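Local coordinates for glucose-6-phosphate isomerase like protein (Thermus thermophilus, PDB 1WIW), which probably interconverts phosphorylated sugars as a glucose-6-phosphate or mannose-6-phosphate isomerase, at residues G213-E225 with L234-A246. Sequence-based numbering, arbitrary orientation.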
loop_
_atom_site.group_PDB
_atom_site.type_symbol
_atom_site.label_atom_id
_atom_site.label_comp_id
_atom_site.label_asym_id
_atom_site.label_seq_id
_atom_site.Cartn_x
_atom_site.Cartn_y
_atom_site.Cartn_z
ATOM N N GLY B 213 -18.357 9.780 0.523
ATOM C CA GLY B 213 -17.264 10.343 -0.323
ATOM C C GLY B 213 -17.660 10.476 -1.782
ATOM O O GLY B 213 -18.729 10.015 -2.183
ATOM N N ASP B 214 -16.799 11.108 -2.576
ATOM C CA ASP B 214 -17.059 11.302 -4.001
ATOM C C ASP B 214 -17.148 9.963 -4.726
ATOM O O ASP B 214 -16.615 8.955 -4.252
ATOM C CB ASP B 214 -15.937 12.129 -4.642
ATOM C CG ASP B 214 -15.698 13.446 -3.931
ATOM O OD1 ASP B 214 -16.661 14.224 -3.776
ATOM O OD2 ASP B 214 -14.543 13.703 -3.532
ATOM N N PRO B 215 -17.820 9.934 -5.890
ATOM C CA PRO B 215 -17.941 8.684 -6.645
ATOM C C PRO B 215 -16.565 8.195 -7.098
ATOM O O PRO B 215 -15.678 8.998 -7.391
ATOM C CB PRO B 215 -18.847 9.070 -7.814
ATOM C CG PRO B 215 -18.546 10.526 -8.009
ATOM C CD PRO B 215 -18.493 11.040 -6.593
ATOM N N LEU B 216 -16.389 6.882 -7.153
ATOM C CA LEU B 216 -15.110 6.303 -7.548
ATOM C C LEU B 216 -14.797 6.399 -9.040
ATOM O O LEU B 216 -15.688 6.371 -9.886
ATOM C CB LEU B 216 -15.052 4.837 -7.122
ATOM C CG LEU B 216 -14.977 4.546 -5.622
ATOM C CD1 LEU B 216 -15.223 3.069 -5.379
ATOM C CD2 LEU B 216 -13.611 4.961 -5.081
ATOM N N ALA B 217 -13.511 6.517 -9.343
ATOM C CA ALA B 217 -13.028 6.570 -10.715
ATOM C C ALA B 217 -11.905 5.540 -10.768
ATOM O O ALA B 217 -10.805 5.775 -10.261
ATOM C CB ALA B 217 -12.486 7.957 -11.041
ATOM N N ALA B 218 -12.187 4.385 -11.352
ATOM C CA ALA B 218 -11.176 3.346 -11.448
ATOM C C ALA B 218 -10.172 3.721 -12.527
ATOM O O ALA B 218 -10.553 4.128 -13.627
ATOM C CB ALA B 218 -11.824 2.012 -11.770
ATOM N N VAL B 219 -8.890 3.605 -12.202
ATOM C CA VAL B 219 -7.839 3.923 -13.165
ATOM C C VAL B 219 -6.926 2.716 -13.278
ATOM O O VAL B 219 -6.102 2.469 -12.399
ATOM C CB VAL B 219 -7.009 5.145 -12.718
ATOM C CG1 VAL B 219 -5.970 5.480 -13.774
ATOM C CG2 VAL B 219 -7.921 6.337 -12.484
ATOM N N LEU B 220 -7.090 1.951 -14.353
ATOM C CA LEU B 220 -6.273 0.762 -14.556
ATOM C C LEU B 220 -4.989 1.169 -15.275
ATOM O O LEU B 220 -5.016 1.620 -16.416
ATOM C CB LEU B 220 -7.052 -0.277 -15.369
ATOM C CG LEU B 220 -8.460 -0.571 -14.831
ATOM C CD1 LEU B 220 -9.125 -1.649 -15.667
ATOM C CD2 LEU B 220 -8.380 -1.004 -13.371
ATOM N N LEU B 221 -3.868 1.015 -14.585
ATOM C CA LEU B 221 -2.571 1.390 -15.124
ATOM C C LEU B 221 -1.814 0.254 -15.812
ATOM O O LEU B 221 -1.346 -0.677 -15.157
ATOM C CB LEU B 221 -1.705 1.964 -13.992
ATOM C CG LEU B 221 -2.267 3.215 -13.318
ATOM C CD1 LEU B 221 -1.516 3.501 -12.031
ATOM C CD2 LEU B 221 -2.157 4.380 -14.289
ATOM N N GLY B 222 -1.697 0.332 -17.132
ATOM C CA GLY B 222 -0.945 -0.681 -17.856
ATOM C C GLY B 222 -1.658 -1.956 -18.280
ATOM O O GLY B 222 -2.809 -2.187 -17.922
ATOM N N PRO B 223 -0.965 -2.819 -19.042
ATOM C CA PRO B 223 -1.472 -4.093 -19.559
ATOM C C PRO B 223 -1.408 -5.255 -18.573
ATOM O O PRO B 223 -0.843 -5.134 -17.486
ATOM C CB PRO B 223 -0.579 -4.334 -20.767
ATOM C CG PRO B 223 0.746 -3.882 -20.256
ATOM C CD PRO B 223 0.408 -2.576 -19.526
ATOM N N GLY B 224 -1.977 -6.387 -18.977
ATOM C CA GLY B 224 -1.971 -7.570 -18.134
ATOM C C GLY B 224 -3.324 -8.260 -18.068
ATOM O O GLY B 224 -4.367 -7.626 -18.235
ATOM N N GLU B 225 -3.309 -9.564 -17.812
ATOM C CA GLU B 225 -4.541 -10.336 -17.725
ATOM C C GLU B 225 -5.381 -9.898 -16.527
ATOM O O GLU B 225 -6.613 -9.875 -16.600
ATOM C CB GLU B 225 -4.215 -11.825 -17.622
ATOM C CG GLU B 225 -5.425 -12.741 -17.666
ATOM C CD GLU B 225 -5.037 -14.210 -17.658
ATOM O OE1 GLU B 225 -5.946 -15.068 -17.632
ATOM O OE2 GLU B 225 -3.822 -14.505 -17.680
ATOM N N LEU B 234 -14.967 -4.136 -12.249
ATOM C CA LEU B 234 -15.233 -2.732 -11.935
ATOM C C LEU B 234 -16.229 -2.026 -12.849
ATOM O O LEU B 234 -16.892 -1.075 -12.438
ATOM C CB LEU B 234 -13.918 -1.949 -11.937
ATOM C CG LEU B 234 -12.853 -2.418 -10.945
ATOM C CD1 LEU B 234 -11.561 -1.659 -11.175
ATOM C CD2 LEU B 234 -13.349 -2.201 -9.535
ATOM N N GLU B 235 -16.329 -2.492 -14.085
ATOM C CA GLU B 235 -17.215 -1.884 -15.070
ATOM C C GLU B 235 -18.601 -1.534 -14.520
ATOM O O GLU B 235 -19.074 -0.406 -14.661
ATOM C CB GLU B 235 -17.344 -2.820 -16.274
ATOM C CG GLU B 235 -17.560 -2.107 -17.591
ATOM C CD GLU B 235 -17.576 -3.063 -18.768
ATOM O OE1 GLU B 235 -16.552 -3.743 -18.999
ATOM O OE2 GLU B 235 -18.613 -3.137 -19.462
ATOM N N SER B 236 -19.241 -2.506 -13.883
ATOM C CA SER B 236 -20.575 -2.316 -13.324
ATOM C C SER B 236 -20.586 -1.749 -11.908
ATOM O O SER B 236 -21.639 -1.351 -11.403
ATOM C CB SER B 236 -21.305 -3.657 -13.310
ATOM O OG SER B 236 -20.545 -4.616 -12.589
ATOM N N ARG B 237 -19.421 -1.699 -11.271
ATOM C CA ARG B 237 -19.350 -1.230 -9.893
ATOM C C ARG B 237 -18.872 0.195 -9.616
ATOM O O ARG B 237 -19.097 0.707 -8.522
ATOM C CB ARG B 237 -18.518 -2.225 -9.076
ATOM C CG ARG B 237 -19.104 -3.643 -9.068
ATOM C CD ARG B 237 -18.238 -4.613 -8.270
ATOM N NE ARG B 237 -18.856 -5.931 -8.127
ATOM C CZ ARG B 237 -18.983 -6.822 -9.107
ATOM N NH1 ARG B 237 -18.535 -6.558 -10.327
ATOM N NH2 ARG B 237 -19.562 -7.989 -8.865
ATOM N N VAL B 238 -18.225 0.846 -10.577
ATOM C CA VAL B 238 -17.757 2.206 -10.328
ATOM C C VAL B 238 -18.396 3.247 -11.238
ATOM O O VAL B 238 -18.900 2.926 -12.314
ATOM C CB VAL B 238 -16.214 2.311 -10.447
ATOM C CG1 VAL B 238 -15.556 1.252 -9.564
ATOM C CG2 VAL B 238 -15.783 2.161 -11.891
ATOM N N ASP B 239 -18.359 4.498 -10.789
ATOM C CA ASP B 239 -18.937 5.622 -11.520
ATOM C C ASP B 239 -18.267 5.846 -12.877
ATOM O O ASP B 239 -18.944 6.099 -13.874
ATOM C CB ASP B 239 -18.827 6.892 -10.672
ATOM C CG ASP B 239 -19.664 8.034 -11.217
ATOM O OD1 ASP B 239 -19.118 9.146 -11.384
ATOM O OD2 ASP B 239 -20.867 7.823 -11.472
ATOM N N ALA B 240 -16.940 5.761 -12.909
ATOM C CA ALA B 240 -16.177 5.953 -14.142
ATOM C C ALA B 240 -14.959 5.044 -14.141
ATOM O O ALA B 240 -14.431 4.704 -13.084
ATOM C CB ALA B 240 -15.737 7.404 -14.272
ATOM N N LEU B 241 -14.514 4.653 -15.329
ATOM C CA LEU B 241 -13.362 3.773 -15.454
ATOM C C LEU B 241 -12.446 4.193 -16.599
ATOM O O LEU B 241 -12.906 4.448 -17.712
ATOM C CB LEU B 241 -13.837 2.329 -15.664
ATOM C CG LEU B 241 -12.788 1.238 -15.904
ATOM C CD1 LEU B 241 -11.653 1.371 -14.910
ATOM C CD2 LEU B 241 -13.443 -0.129 -15.773
ATOM N N ALA B 242 -11.147 4.257 -16.318
ATOM C CA ALA B 242 -10.168 4.642 -17.327
ATOM C C ALA B 242 -9.058 3.601 -17.451
ATOM O O ALA B 242 -8.547 3.103 -16.449
ATOM C CB ALA B 242 -9.563 5.994 -16.973
ATOM N N GLU B 243 -8.701 3.262 -18.682
ATOM C CA GLU B 243 -7.620 2.312 -18.925
ATOM C C GLU B 243 -6.455 3.141 -19.454
ATOM O O GLU B 243 -6.542 3.711 -20.536
ATOM C CB GLU B 243 -8.029 1.271 -19.971
ATOM C CG GLU B 243 -9.264 0.464 -19.599
ATOM C CD GLU B 243 -9.684 -0.495 -20.701
ATOM O OE1 GLU B 243 -8.935 -1.457 -20.977
ATOM O OE2 GLU B 243 -10.759 -0.279 -21.296
ATOM N N VAL B 244 -5.377 3.229 -18.681
ATOM C CA VAL B 244 -4.221 4.013 -19.106
ATOM C C VAL B 244 -3.184 3.109 -19.759
ATOM O O VAL B 244 -2.637 2.212 -19.119
ATOM C CB VAL B 244 -3.551 4.742 -17.912
ATOM C CG1 VAL B 244 -2.460 5.679 -18.425
ATOM C CG2 VAL B 244 -4.596 5.510 -17.107
ATOM N N PRO B 245 -2.902 3.333 -21.050
ATOM C CA PRO B 245 -1.913 2.500 -21.737
ATOM C C PRO B 245 -0.499 2.882 -21.308
ATOM O O PRO B 245 -0.237 4.036 -20.971
ATOM C CB PRO B 245 -2.184 2.793 -23.210
ATOM C CG PRO B 245 -2.588 4.224 -23.184
ATOM C CD PRO B 245 -3.519 4.295 -21.982
ATOM N N ALA B 246 0.408 1.913 -21.315
ATOM C CA ALA B 246 1.782 2.167 -20.911
ATOM C C ALA B 246 2.751 2.162 -22.081
ATOM O O ALA B 246 2.960 1.133 -22.730
ATOM C CB ALA B 246 2.220 1.140 -19.887
#
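A218 and L220 each spend both backbone polar groups on strand 240-244, the alternation expected of parallel strands, whose axes here diverge by 15°. A218 N donates a hydrogen bond to A240 O (2.9 Å), and A218 O accepts one from A242 N. L220 N then donates to A242 O at 2.8 Å (N-H...O 158°), and L220 O accepts from V244 N. G222 N to V244 O continues the ladder; A240 N to L216 O, at 3.3 Å, is weak. The intervening A217 and V219 make backbone hydrogen bonds to strand 164-168 instead. On the face carrying L220, its CG lies 3.7 Å from L241 CD1, and the L220 and L234 side chains slide past each other in opposite directions, CD2 3.9 Å from L234 CD1; an alanine here would probably open a gap beside both leucine methyls, which would keep only A218 CB of these neighbours. L241, with CG anti to its N (chi1 176°), brings CD1 unusually close to A218 CB, 3.2 Å. Among polar ends, D239 OD1 forms a salt bridge with R163 and E243 OE2 with K231. Helix 225-234 completes this right-handed beta-alpha-beta unit of the SIS-family domain, L234 packing against A218 and L220, while V219, L221 and V244 meet helix 251-272 across the sheet, whose central strand is 216-221.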